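Local coordinates for ethanolamine utilization protein EutJ (Carboxydothermus hydrogenoformans Z-2901, PDB 3H1Q) that binds ATP in a fold of the actin-like ATPase superfamily and, as its name suggests, probably serves ethanolamine utilization, at residues K9-L13 with E48-V52; R19-N23 with K83-L88; L25-V31 with V43-Q47; A73-R78 with V114-L120. Residues are numbered along the deposited sequence.

Contact 1: residues K9-L13 with E48-V52; sequences KLNLL and EGIPV
Lys9 stretches its aliphatic chain over Gly49, Ile50 and the ring of Pro51, packing helix 3-18 against the start of edge strand 51-58 in the five-stranded mixed sheet of this actin-like ATPase fold. Segment 9-13 is regular helix, and its closest backbone approach is Leu13 CA to Pro51 CA, 5.8 Å. Gly49 (phi/psi 76/10) turns the chain before Pro51 (-54/131, C-gamma exo) enters the strand and presents its ring to the helix. Lys9 CD lies 3.4 Å from Gly49 O and 3.5 Å from Pro51 CD. Leu12 and Leu13 share chi1 t and chi2 p: Leu12 CD2 is 3.7 Å from Pro51 O and 4.3 Å from Ile50 CG2, while Leu13 CD1 reaches Pro51 CB at 3.9 Å. No hydrogen bond crosses between the segments; Pro51 O is instead bonded to Asn23 ND2. Lys9 O, the acceptor for Leu13 N at 2.9 Å, also rests 3.5 Å from Pro51 CG.

Contact 2: residues R19-N23 with K83-L88; sequences REIVN and KVERLL
A Schellman motif ends helix 3-18 here, and the chain leaving it runs in extended form past the last turn of helix 70-87, making a surface contact in the five-stranded-sheet part of the fold. Glu20 is the C-prime residue, with positive phi (42/67), and Ile21 N bonds back to Leu16 O. Ile21 (-136/171) and Val22 (-119/165) then continue the extended path, with CA-CA approaches of 6.3 Å for Ile21 to Leu87 and 6.0 Å for Val22 to Leu88.

Side chains do the joining. Glu20, chi1 m and chi2 t, extends so that its OE2 accepts a hydrogen bond from Lys83 NZ at 3.2 Å, a salt bridge. Lys83 starts from chi1 t and kinks at chi3 p to bring its amine there. One helical turn on, Leu87 departs from the usual wells (chi1 -121°) and sets CD2 3.6 Å from Glu20 CB, an apolar contact alongside the salt bridge. Val22, chi1 m, points between Leu87 and Leu88: its CG1 is 4.1 Å from Leu87 CB, and its CG2 is 3.7 Å from Leu87 O. Leu88 (-76/166) has left the helix, although its N still bonds Val84 O at 2.7 Å. Its t,p side chain brings CD1 to 3.8 Å from Val22 CG1.

Contact 3: residues L25-V31 with V43-Q47; sequences LPPPYKV and VVTDQ
Two backbone hydrogen bonds fix the register: Lys30 N to Thr45 O, 2.7 Å with an N-H...O angle of 165°, and Thr45 N to Lys30 O, 2.8 Å with 152°. They make Lys30 and Thr45 an antiparallel hydrogen-bonded pair (CA-CA 5.1 Å), followed by the non-hydrogen-bonded pair Val31 and Val44 (4.5 Å). Within the segments, Tyr29 OH donates to Leu25 O at a very short 2.3 Å, and Thr45 OG1 to Asp46 O at 2.7 Å. The amine of Lys30 is bonded to Leu270 O.

CA-H...O contacts reinforce the ladder, with Val44 CA 3.1 Å from Lys30 O and Val31 CA 3.2 Å from Val43 O. The pairing belongs to the beta hairpin of strands 30-34 and 39-45, whose turn carries the ATP-binding Thr37 and Ala38; in actin-like ATPases such a hairpin loop faces the nucleotide phosphates. This contact sits at the hairpin's open end.

Val31 and Val44, both chi1 t, share one sheet face, CG2 to CG2 4.2 Å. Thr45 and Lys30 occupy the other, where helix 263-269 covers Thr45. Farther out, the chain is extended through prolines, with a cis peptide before Pro28. Tyr29 CB lies 3.6 Å from Val44 CG1, Pro28 CG 3.4 Å from Gln47 OE1, and Lys30 CE 3.4 Å from Gln47 NE2.

Contact 4: residues A73-R78 with V114-L120; sequences AIQIVR and VVAGAGL
This is a buried, apolar helix-to-helix contact between helix 70-87 and the end of helix 110-117, with no hydrogen bond across it. The two segments run in the same sense, and their close approaches recur one turn apart: Ile74 CA to Val114 CA, 5.3 Å, and Arg78 CA to Ala118 CA, 5.0 Å. Val114 (chi1 t) fits among three side chains, its CG1 lying 3.4 Å from Ala73 CB, 3.4 Å from Ile74 CG1 and 3.7 Å from Val77 CG2. Val77, also t, meets Ala118 CB through CG1 at 3.2 Å. Ile74 (m,t) presses on Gly117, where a beta carbon would stand 2.7 Å from Ile74 CD1. Arg78 CG extends the row, 3.5 Å from Ala118 CB. Gly119 (103/31) ends the helix in a Schellman motif: Leu120 N bonds Val115 O at 3.0 Å and Gly119 N bonds Ala116 O at 2.8 Å. Leu120 leads into strand 121-126, so helix 110-117 is the connection of a beta-alpha-beta crossover between parallel strands 94-98 and 121-126.

How the contacts relate
Contacts 1, 2 and 3 form one continuous patch: Asn23 N and Val52 O, 2.8 Å apart, link contacts 1 and 2, and Val52 N and Val44 O, also 2.8 Å apart, link contacts 1 and 3. Contact 4 touches none of them, though it uses helix 70-87, as does contact 2. Chemistry follows the elements joined as much as burial. Contact 4 is buried and apolar; contact 2, at the surface, adds a salt bridge to its aliphatic packing. Contact 3, partly buried, is the one with backbone hydrogen bonds between its segments, as expected for strand pairing, whereas contact 1, also partly buried, sets helix 3-18 against strand 51-58 by van der Waals packing, with no hydrogen bond between the segments.

Contact 1: residues K9-L13 with E48-V52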
loop_
_atom_site.group_PDB
_atom_site.type_symbol
_atom_site.label_atom_id
_atom_site.label_comp_id
_atom_site.label_asym_id
_atom_site.label_seq_id
_atom_site.Cartn_x
_atom_site.Cartn_y
_atom_site.Cartn_z
ATOM N N LYS A 9 8.945 7.817 -10.138
ATOM C CA LYS A 9 7.499 7.664 -10.304
ATOM C C LYS A 9 6.734 7.834 -8.989
ATOM O O LYS A 9 5.679 8.439 -8.971
ATOM C CB LYS A 9 7.158 6.311 -10.906
ATOM C CG LYS A 9 7.696 6.080 -12.313
ATOM C CD LYS A 9 6.619 5.413 -13.188
ATOM C CE LYS A 9 7.174 4.592 -14.346
ATOM N NZ LYS A 9 7.549 3.243 -13.851
ATOM N N LEU A 10 7.284 7.300 -7.901
ATOM C CA LEU A 10 6.717 7.404 -6.568
ATOM C C LEU A 10 6.803 8.812 -6.028
ATOM O O LEU A 10 5.929 9.262 -5.308
ATOM C CB LEU A 10 7.501 6.509 -5.619
ATOM C CG LEU A 10 7.041 5.121 -5.175
ATOM C CD1 LEU A 10 6.271 4.413 -6.272
ATOM C CD2 LEU A 10 8.253 4.293 -4.650
ATOM N N ASN A 11 7.894 9.508 -6.322
ATOM C CA ASN A 11 7.994 10.886 -5.864
ATOM C C ASN A 11 6.961 11.731 -6.588
ATOM O O ASN A 11 6.317 12.587 -5.956
ATOM C CB ASN A 11 9.397 11.450 -6.012
ATOM C CG ASN A 11 10.254 11.164 -4.812
ATOM O OD1 ASN A 11 11.374 10.719 -4.946
ATOM N ND2 ASN A 11 9.739 11.430 -3.623
ATOM N N LEU A 12 6.780 11.447 -7.883
ATOM C CA LEU A 12 5.786 12.138 -8.690
ATOM C C LEU A 12 4.406 11.910 -8.093
ATOM O O LEU A 12 3.717 12.862 -7.686
ATOM C CB LEU A 12 5.811 11.646 -10.142
ATOM C CG LEU A 12 4.915 12.380 -11.145
ATOM C CD1 LEU A 12 5.254 13.853 -11.199
ATOM C CD2 LEU A 12 4.975 11.772 -12.541
ATOM N N LEU A 13 4.035 10.632 -8.012
ATOM C CA LEU A 13 2.724 10.236 -7.573
ATOM C C LEU A 13 2.462 10.819 -6.228
ATOM O O LEU A 13 1.342 11.208 -5.928
ATOM C CB LEU A 13 2.602 8.733 -7.517
ATOM C CG LEU A 13 1.176 8.232 -7.338
ATOM C CD1 LEU A 13 0.261 8.832 -8.346
ATOM C CD2 LEU A 13 1.140 6.754 -7.459
ATOM N N GLU A 48 2.317 3.367 -20.210
ATOM C CA GLU A 48 3.628 2.925 -19.753
ATOM C C GLU A 48 3.757 3.106 -18.238
ATOM O O GLU A 48 4.849 3.068 -17.676
ATOM C CB GLU A 48 4.751 3.691 -20.477
ATOM C CG GLU A 48 4.474 4.112 -21.949
ATOM C CD GLU A 48 3.715 3.045 -22.755
ATOM O OE1 GLU A 48 4.064 1.844 -22.633
ATOM O OE2 GLU A 48 2.762 3.400 -23.502
ATOM N N GLY A 49 2.647 3.322 -17.562
ATOM C CA GLY A 49 2.678 3.322 -16.116
ATOM C C GLY A 49 3.261 4.566 -15.494
ATOM O O GLY A 49 3.506 4.606 -14.288
ATOM N N ILE A 50 3.492 5.593 -16.290
ATOM C CA ILE A 50 3.873 6.836 -15.668
ATOM C C ILE A 50 2.625 7.479 -15.054
ATOM O O ILE A 50 1.611 7.591 -15.737
ATOM C CB ILE A 50 4.527 7.792 -16.625
ATOM C CG1 ILE A 50 5.763 7.157 -17.229
ATOM C CG2 ILE A 50 4.950 9.032 -15.867
ATOM C CD1 ILE A 50 6.567 8.144 -18.050
ATOM N N PRO A 51 2.703 7.871 -13.764
ATOM C CA PRO A 51 1.643 8.530 -13.015
ATOM C C PRO A 51 1.117 9.776 -13.688
ATOM O O PRO A 51 1.885 10.610 -14.123
ATOM C CB PRO A 51 2.319 8.899 -11.696
ATOM C CG PRO A 51 3.352 7.891 -11.534
ATOM C CD PRO A 51 3.862 7.595 -12.907
ATOM N N VAL A 52 -0.213 9.849 -13.777
ATOM C CA VAL A 52 -0.971 10.966 -14.367
ATOM C C VAL A 52 -1.785 11.707 -13.292
ATOM O O VAL A 52 -1.876 12.933 -13.320
ATOM C CB VAL A 52 -1.909 10.465 -15.455
ATOM C CG1 VAL A 52 -2.856 11.546 -15.854
ATOM C CG2 VAL A 52 -1.109 10.023 -16.638
#

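Contact 2: residues R19-N23 with K83-L88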
loop_
_atom_site.group_PDB
_atom_site.type_symbol
_atom_site.label_atom_id
_atom_site.label_comp_id
_atom_site.label_asym_id
_atom_site.label_seq_id
_atom_site.Cartn_x
_atom_site.Cartn_y
_atom_site.Cartn_z
ATOM N N ARG A 19 -0.231 17.547 -3.742
ATOM C CA ARG A 19 -0.415 18.928 -4.209
ATOM C C ARG A 19 -1.595 19.015 -5.166
ATOM O O ARG A 19 -1.823 20.055 -5.784
ATOM C CB ARG A 19 0.828 19.466 -4.888
ATOM C CG ARG A 19 2.083 19.131 -4.238
ATOM C CD ARG A 19 2.296 19.921 -3.021
ATOM N NE ARG A 19 3.330 19.248 -2.239
ATOM C CZ ARG A 19 3.817 19.659 -1.065
ATOM N NH1 ARG A 19 3.385 20.781 -0.473
ATOM N NH2 ARG A 19 4.759 18.934 -0.476
ATOM N N GLU A 20 -2.332 17.904 -5.284
ATOM C CA GLU A 20 -3.501 17.802 -6.173
ATOM C C GLU A 20 -3.269 18.465 -7.525
ATOM O O GLU A 20 -3.868 19.491 -7.809
ATOM C CB GLU A 20 -4.733 18.402 -5.495
ATOM C CG GLU A 20 -5.096 17.741 -4.169
ATOM C CD GLU A 20 -6.325 18.360 -3.499
ATOM O OE1 GLU A 20 -6.777 19.434 -3.963
ATOM O OE2 GLU A 20 -6.844 17.771 -2.515
ATOM N N ILE A 21 -2.362 17.916 -8.328
ATOM C CA ILE A 21 -2.221 18.349 -9.703
ATOM C C ILE A 21 -2.090 17.095 -10.513
ATOM O O ILE A 21 -1.950 16.014 -9.940
ATOM C CB ILE A 21 -0.976 19.267 -9.957
ATOM C CG1 ILE A 21 0.320 18.419 -10.032
ATOM C CG2 ILE A 21 -0.969 20.504 -9.013
ATOM C CD1 ILE A 21 1.595 19.012 -9.420
ATOM N N VAL A 22 -2.125 17.245 -11.833
ATOM C CA VAL A 22 -1.973 16.135 -12.775
ATOM C C VAL A 22 -0.755 16.256 -13.711
ATOM O O VAL A 22 -0.168 17.331 -13.855
ATOM C CB VAL A 22 -3.206 15.999 -13.659
ATOM C CG1 VAL A 22 -4.403 15.677 -12.808
ATOM C CG2 VAL A 22 -3.426 17.255 -14.424
ATOM N N ASN A 23 -0.418 15.140 -14.350
ATOM C CA ASN A 23 0.686 15.036 -15.266
ATOM C C ASN A 23 0.071 14.933 -16.635
ATOM O O ASN A 23 -0.360 13.871 -17.018
ATOM C CB ASN A 23 1.500 13.768 -14.940
ATOM C CG ASN A 23 2.765 13.589 -15.801
ATOM O OD1 ASN A 23 3.041 14.348 -16.726
ATOM N ND2 ASN A 23 3.529 12.557 -15.483
ATOM N N LYS A 83 -12.618 13.937 -7.702
ATOM C CA LYS A 83 -11.558 14.906 -7.460
ATOM C C LYS A 83 -10.605 14.841 -8.622
ATOM O O LYS A 83 -10.259 15.864 -9.220
ATOM C CB LYS A 83 -10.789 14.622 -6.172
ATOM C CG LYS A 83 -9.630 15.611 -5.983
ATOM C CD LYS A 83 -9.268 15.930 -4.536
ATOM C CE LYS A 83 -8.850 14.693 -3.793
ATOM N NZ LYS A 83 -8.472 15.010 -2.381
ATOM N N VAL A 84 -10.199 13.613 -8.926
ATOM C CA VAL A 84 -9.224 13.362 -9.959
ATOM C C VAL A 84 -9.818 13.843 -11.264
ATOM O O VAL A 84 -9.141 14.513 -12.053
ATOM C CB VAL A 84 -8.826 11.877 -9.992
ATOM C CG1 VAL A 84 -8.258 11.481 -11.346
ATOM C CG2 VAL A 84 -7.833 11.600 -8.878
ATOM N N GLU A 85 -11.100 13.560 -11.472
ATOM C CA GLU A 85 -11.749 14.035 -12.678
ATOM C C GLU A 85 -11.801 15.553 -12.841
ATOM O O GLU A 85 -11.637 16.026 -13.932
ATOM C CB GLU A 85 -13.109 13.399 -12.852
ATOM C CG GLU A 85 -12.993 12.007 -13.406
ATOM C CD GLU A 85 -14.302 11.244 -13.385
ATOM O OE1 GLU A 85 -15.329 11.792 -12.926
ATOM O OE2 GLU A 85 -14.301 10.079 -13.828
ATOM N N ARG A 86 -11.996 16.325 -11.778
ATOM C CA ARG A 86 -11.976 17.770 -11.961
ATOM C C ARG A 86 -10.547 18.254 -12.310
ATOM O O ARG A 86 -10.354 19.204 -13.070
ATOM C CB ARG A 86 -12.619 18.548 -10.779
ATOM C CG ARG A 86 -11.824 18.647 -9.464
ATOM C CD ARG A 86 -12.534 19.532 -8.383
ATOM N NE ARG A 86 -12.270 19.174 -6.950
ATOM C CZ ARG A 86 -13.014 18.346 -6.174
ATOM N NH1 ARG A 86 -14.080 17.726 -6.678
ATOM N NH2 ARG A 86 -12.693 18.120 -4.884
ATOM N N LEU A 87 -9.562 17.536 -11.782
ATOM C CA LEU A 87 -8.188 17.975 -11.718
ATOM C C LEU A 87 -7.590 17.593 -13.026
ATOM O O LEU A 87 -6.827 18.363 -13.616
ATOM C CB LEU A 87 -7.488 17.218 -10.607
ATOM C CG LEU A 87 -6.880 18.040 -9.482
ATOM C CD1 LEU A 87 -7.795 19.150 -9.046
ATOM C CD2 LEU A 87 -6.506 17.106 -8.329
ATOM N N LEU A 88 -7.952 16.400 -13.496
ATOM C CA LEU A 88 -7.561 15.937 -14.820
ATOM C C LEU A 88 -8.423 16.635 -15.845
ATOM O O LEU A 88 -9.440 17.231 -15.507
ATOM C CB LEU A 88 -7.804 14.448 -14.910
ATOM C CG LEU A 88 -7.084 13.615 -15.944
ATOM C CD1 LEU A 88 -5.613 13.988 -16.034
ATOM C CD2 LEU A 88 -7.258 12.177 -15.501
#

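Contact 3: residues L25-V31 with V43-Q47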
loop_
_atom_site.group_PDB
_atom_site.type_symbol
_atom_site.label_atom_id
_atom_site.label_comp_id
_atom_site.label_asym_id
_atom_site.label_seq_id
_atom_site.Cartn_x
_atom_site.Cartn_y
_atom_site.Cartn_z
ATOM N N LEU A 25 -0.196 13.913 -19.489
ATOM C CA LEU A 25 0.084 12.943 -20.544
ATOM C C LEU A 25 -1.193 12.609 -21.350
ATOM O O LEU A 25 -2.311 12.597 -20.807
ATOM C CB LEU A 25 0.755 11.696 -19.960
ATOM C CG LEU A 25 2.064 12.083 -19.259
ATOM C CD1 LEU A 25 2.600 11.050 -18.270
ATOM C CD2 LEU A 25 3.089 12.371 -20.310
ATOM N N PRO A 26 -1.028 12.379 -22.672
ATOM C CA PRO A 26 -2.194 12.091 -23.509
ATOM C C PRO A 26 -2.742 10.737 -23.115
ATOM O O PRO A 26 -1.943 9.855 -22.755
ATOM C CB PRO A 26 -1.597 12.013 -24.912
ATOM C CG PRO A 26 -0.095 11.697 -24.696
ATOM C CD PRO A 26 0.240 12.413 -23.446
ATOM N N PRO A 27 -4.078 10.556 -23.176
ATOM C CA PRO A 27 -4.770 9.266 -22.961
ATOM C C PRO A 27 -4.301 8.204 -23.976
ATOM O O PRO A 27 -3.538 8.546 -24.887
ATOM C CB PRO A 27 -6.241 9.609 -23.205
ATOM C CG PRO A 27 -6.336 11.088 -23.004
ATOM C CD PRO A 27 -5.016 11.649 -23.462
ATOM N N PRO A 28 -4.728 6.921 -23.835
ATOM C CA PRO A 28 -5.600 6.301 -22.832
ATOM C C PRO A 28 -4.893 6.093 -21.501
ATOM O O PRO A 28 -3.666 5.984 -21.433
ATOM C CB PRO A 28 -5.921 4.957 -23.447
ATOM C CG PRO A 28 -4.688 4.626 -24.168
ATOM C CD PRO A 28 -4.188 5.906 -24.757
ATOM N N TYR A 29 -5.689 6.050 -20.451
ATOM C CA TYR A 29 -5.192 6.036 -19.117
ATOM C C TYR A 29 -5.527 4.721 -18.491
ATOM O O TYR A 29 -6.467 4.042 -18.906
ATOM C CB TYR A 29 -5.898 7.114 -18.340
ATOM C CG TYR A 29 -5.524 8.500 -18.757
ATOM C CD1 TYR A 29 -4.229 8.788 -19.149
ATOM C CD2 TYR A 29 -6.454 9.543 -18.713
ATOM C CE1 TYR A 29 -3.871 10.058 -19.506
ATOM C CE2 TYR A 29 -6.100 10.833 -19.076
ATOM C CZ TYR A 29 -4.801 11.070 -19.473
ATOM O OH TYR A 29 -4.394 12.315 -19.848
ATOM N N LYS A 30 -4.760 4.370 -17.477
ATOM C CA LYS A 30 -5.026 3.196 -16.710
ATOM C C LYS A 30 -5.367 3.636 -15.284
ATOM O O LYS A 30 -4.703 4.504 -14.707
ATOM C CB LYS A 30 -3.805 2.300 -16.714
ATOM C CG LYS A 30 -3.437 1.658 -18.036
ATOM C CD LYS A 30 -2.733 0.351 -17.695
ATOM C CE LYS A 30 -1.505 0.117 -18.515
ATOM N NZ LYS A 30 -0.477 -0.695 -17.766
ATOM N N VAL A 31 -6.414 3.041 -14.720
ATOM C CA VAL A 31 -6.875 3.412 -13.399
ATOM C C VAL A 31 -6.829 2.206 -12.468
ATOM O O VAL A 31 -7.052 1.059 -12.883
ATOM C CB VAL A 31 -8.293 3.989 -13.435
ATOM C CG1 VAL A 31 -8.647 4.605 -12.099
ATOM C CG2 VAL A 31 -8.414 5.042 -14.519
ATOM N N VAL A 43 -5.490 5.805 -8.455
ATOM C CA VAL A 43 -4.294 6.126 -9.209
ATOM C C VAL A 43 -4.537 6.016 -10.731
ATOM O O VAL A 43 -5.153 5.050 -11.196
ATOM C CB VAL A 43 -3.138 5.197 -8.754
ATOM C CG1 VAL A 43 -1.910 5.278 -9.661
ATOM C CG2 VAL A 43 -2.735 5.509 -7.294
ATOM N N VAL A 44 -4.064 7.013 -11.493
ATOM C CA VAL A 44 -4.148 7.004 -12.944
ATOM C C VAL A 44 -2.746 7.065 -13.544
ATOM O O VAL A 44 -1.892 7.793 -13.061
ATOM C CB VAL A 44 -4.967 8.225 -13.503
ATOM C CG1 VAL A 44 -5.075 8.147 -15.030
ATOM C CG2 VAL A 44 -6.345 8.309 -12.906
ATOM N N THR A 45 -2.519 6.326 -14.625
ATOM C CA THR A 45 -1.238 6.378 -15.322
ATOM C C THR A 45 -1.465 6.338 -16.821
ATOM O O THR A 45 -2.503 5.877 -17.270
ATOM C CB THR A 45 -0.353 5.141 -15.011
ATOM O OG1 THR A 45 -0.818 4.032 -15.794
ATOM C CG2 THR A 45 -0.352 4.761 -13.540
ATOM N N ASP A 46 -0.472 6.768 -17.595
ATOM C CA ASP A 46 -0.443 6.474 -19.029
ATOM C C ASP A 46 -0.193 4.977 -19.290
ATOM O O ASP A 46 -0.064 4.185 -18.331
ATOM C CB ASP A 46 0.640 7.280 -19.696
ATOM C CG ASP A 46 2.030 6.846 -19.280
ATOM O OD1 ASP A 46 2.177 6.058 -18.308
ATOM O OD2 ASP A 46 3.000 7.314 -19.930
ATOM N N GLN A 47 -0.109 4.576 -20.564
ATOM C CA GLN A 47 -0.007 3.135 -20.891
ATOM C C GLN A 47 1.325 2.524 -20.482
ATOM O O GLN A 47 1.440 1.313 -20.407
ATOM C CB GLN A 47 -0.281 2.829 -22.374
ATOM C CG GLN A 47 -1.760 2.900 -22.820
ATOM C CD GLN A 47 -2.744 1.937 -22.076
ATOM O OE1 GLN A 47 -3.900 2.295 -21.858
ATOM N NE2 GLN A 47 -2.290 0.725 -21.721
#

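Contact 4: residues A73-R78 with V114-L120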
loop_
_atom_site.group_PDB
_atom_site.type_symbol
_atom_site.label_atom_id
_atom_site.label_comp_id
_atom_site.label_asym_id
_atom_site.label_seq_id
_atom_site.Cartn_x
_atom_site.Cartn_y
_atom_site.Cartn_z
ATOM N N ALA A 73 -17.210 2.867 1.486
ATOM C CA ALA A 73 -16.280 2.633 0.399
ATOM C C ALA A 73 -16.668 3.443 -0.831
ATOM O O ALA A 73 -15.891 4.325 -1.279
ATOM C CB ALA A 73 -16.182 1.170 0.061
ATOM N N ILE A 74 -17.881 3.173 -1.349
ATOM C CA ILE A 74 -18.373 3.719 -2.615
ATOM C C ILE A 74 -18.393 5.231 -2.583
ATOM O O ILE A 74 -17.914 5.895 -3.524
ATOM C CB ILE A 74 -19.731 3.129 -2.951
ATOM C CG1 ILE A 74 -19.560 1.649 -3.302
ATOM C CG2 ILE A 74 -20.405 3.879 -4.098
ATOM C CD1 ILE A 74 -20.850 0.919 -3.548
ATOM N N GLN A 75 -18.898 5.776 -1.481
ATOM C CA GLN A 75 -18.757 7.208 -1.232
ATOM C C GLN A 75 -17.327 7.719 -1.454
ATOM O O GLN A 75 -17.138 8.720 -2.179
ATOM C CB GLN A 75 -19.180 7.556 0.183
ATOM C CG GLN A 75 -20.554 8.163 0.310
ATOM C CD GLN A 75 -21.363 7.471 1.407
ATOM O OE1 GLN A 75 -21.569 6.252 1.357
ATOM N NE2 GLN A 75 -21.807 8.236 2.410
ATOM N N ILE A 76 -16.342 7.046 -0.821
ATOM C CA ILE A 76 -14.909 7.410 -0.930
ATOM C C ILE A 76 -14.432 7.251 -2.375
ATOM O O ILE A 76 -13.983 8.227 -2.987
ATOM C CB ILE A 76 -13.965 6.617 0.052
ATOM C CG1 ILE A 76 -14.351 6.814 1.534
ATOM C CG2 ILE A 76 -12.484 6.981 -0.185
ATOM C CD1 ILE A 76 -14.307 8.260 2.016
ATOM N N VAL A 77 -14.542 6.057 -2.942
ATOM C CA VAL A 77 -14.145 5.927 -4.339
ATOM C C VAL A 77 -14.834 6.984 -5.199
ATOM O O VAL A 77 -14.194 7.665 -6.000
ATOM C CB VAL A 77 -14.455 4.576 -4.892
ATOM C CG1 VAL A 77 -14.118 4.519 -6.377
ATOM C CG2 VAL A 77 -13.695 3.548 -4.096
ATOM N N ARG A 78 -16.144 7.149 -5.018
ATOM C CA ARG A 78 -16.838 8.182 -5.767
ATOM C C ARG A 78 -16.190 9.538 -5.579
ATOM O O ARG A 78 -15.910 10.211 -6.564
ATOM C CB ARG A 78 -18.325 8.187 -5.476
ATOM C CG ARG A 78 -18.992 7.155 -6.326
ATOM C CD ARG A 78 -20.467 7.044 -6.079
ATOM N NE ARG A 78 -21.164 8.312 -6.276
ATOM C CZ ARG A 78 -21.801 8.661 -7.385
ATOM N NH1 ARG A 78 -21.829 7.837 -8.435
ATOM N NH2 ARG A 78 -22.398 9.849 -7.444
ATOM N N VAL A 114 -17.447 -2.323 -5.218
ATOM C CA VAL A 114 -17.252 -0.907 -4.874
ATOM C C VAL A 114 -16.857 -0.150 -6.157
ATOM O O VAL A 114 -17.362 0.934 -6.410
ATOM C CB VAL A 114 -16.250 -0.627 -3.694
ATOM C CG1 VAL A 114 -16.203 0.863 -3.348
ATOM C CG2 VAL A 114 -16.648 -1.351 -2.438
ATOM N N VAL A 115 -16.006 -0.752 -6.988
ATOM C CA VAL A 115 -15.427 -0.061 -8.150
ATOM C C VAL A 115 -16.513 0.207 -9.186
ATOM O O VAL A 115 -16.682 1.332 -9.659
ATOM C CB VAL A 115 -14.235 -0.862 -8.738
ATOM N N ALA A 116 -17.264 -0.848 -9.486
ATOM C CA ALA A 116 -18.489 -0.811 -10.308
ATOM C C ALA A 116 -19.478 0.171 -9.709
ATOM O O ALA A 116 -19.939 1.071 -10.393
ATOM C CB ALA A 116 -19.098 -2.184 -10.416
ATOM N N GLY A 117 -19.760 0.033 -8.420
ATOM C CA GLY A 117 -20.610 0.977 -7.714
ATOM C C GLY A 117 -20.167 2.427 -7.719
ATOM O O GLY A 117 -20.963 3.300 -7.432
ATOM N N ALA A 118 -18.895 2.717 -8.003
ATOM C CA ALA A 118 -18.474 4.129 -8.098
ATOM C C ALA A 118 -18.513 4.618 -9.555
ATOM O O ALA A 118 -18.291 5.795 -9.854
ATOM C CB ALA A 118 -17.134 4.359 -7.454
ATOM N N GLY A 119 -18.834 3.694 -10.452
ATOM C CA GLY A 119 -19.090 4.037 -11.811
ATOM C C GLY A 119 -17.929 3.701 -12.687
ATOM O O GLY A 119 -17.710 4.367 -13.709
ATOM N N LEU A 120 -17.200 2.656 -12.303
ATOM C CA LEU A 120 -16.036 2.216 -13.039
ATOM C C LEU A 120 -16.245 0.781 -13.484
ATOM O O LEU A 120 -16.436 -0.095 -12.644
ATOM C CB LEU A 120 -14.792 2.348 -12.154
ATOM C CG LEU A 120 -14.413 3.803 -11.845
ATOM C CD1 LEU A 120 -13.441 3.952 -10.688
ATOM C CD2 LEU A 120 -13.855 4.457 -13.096
#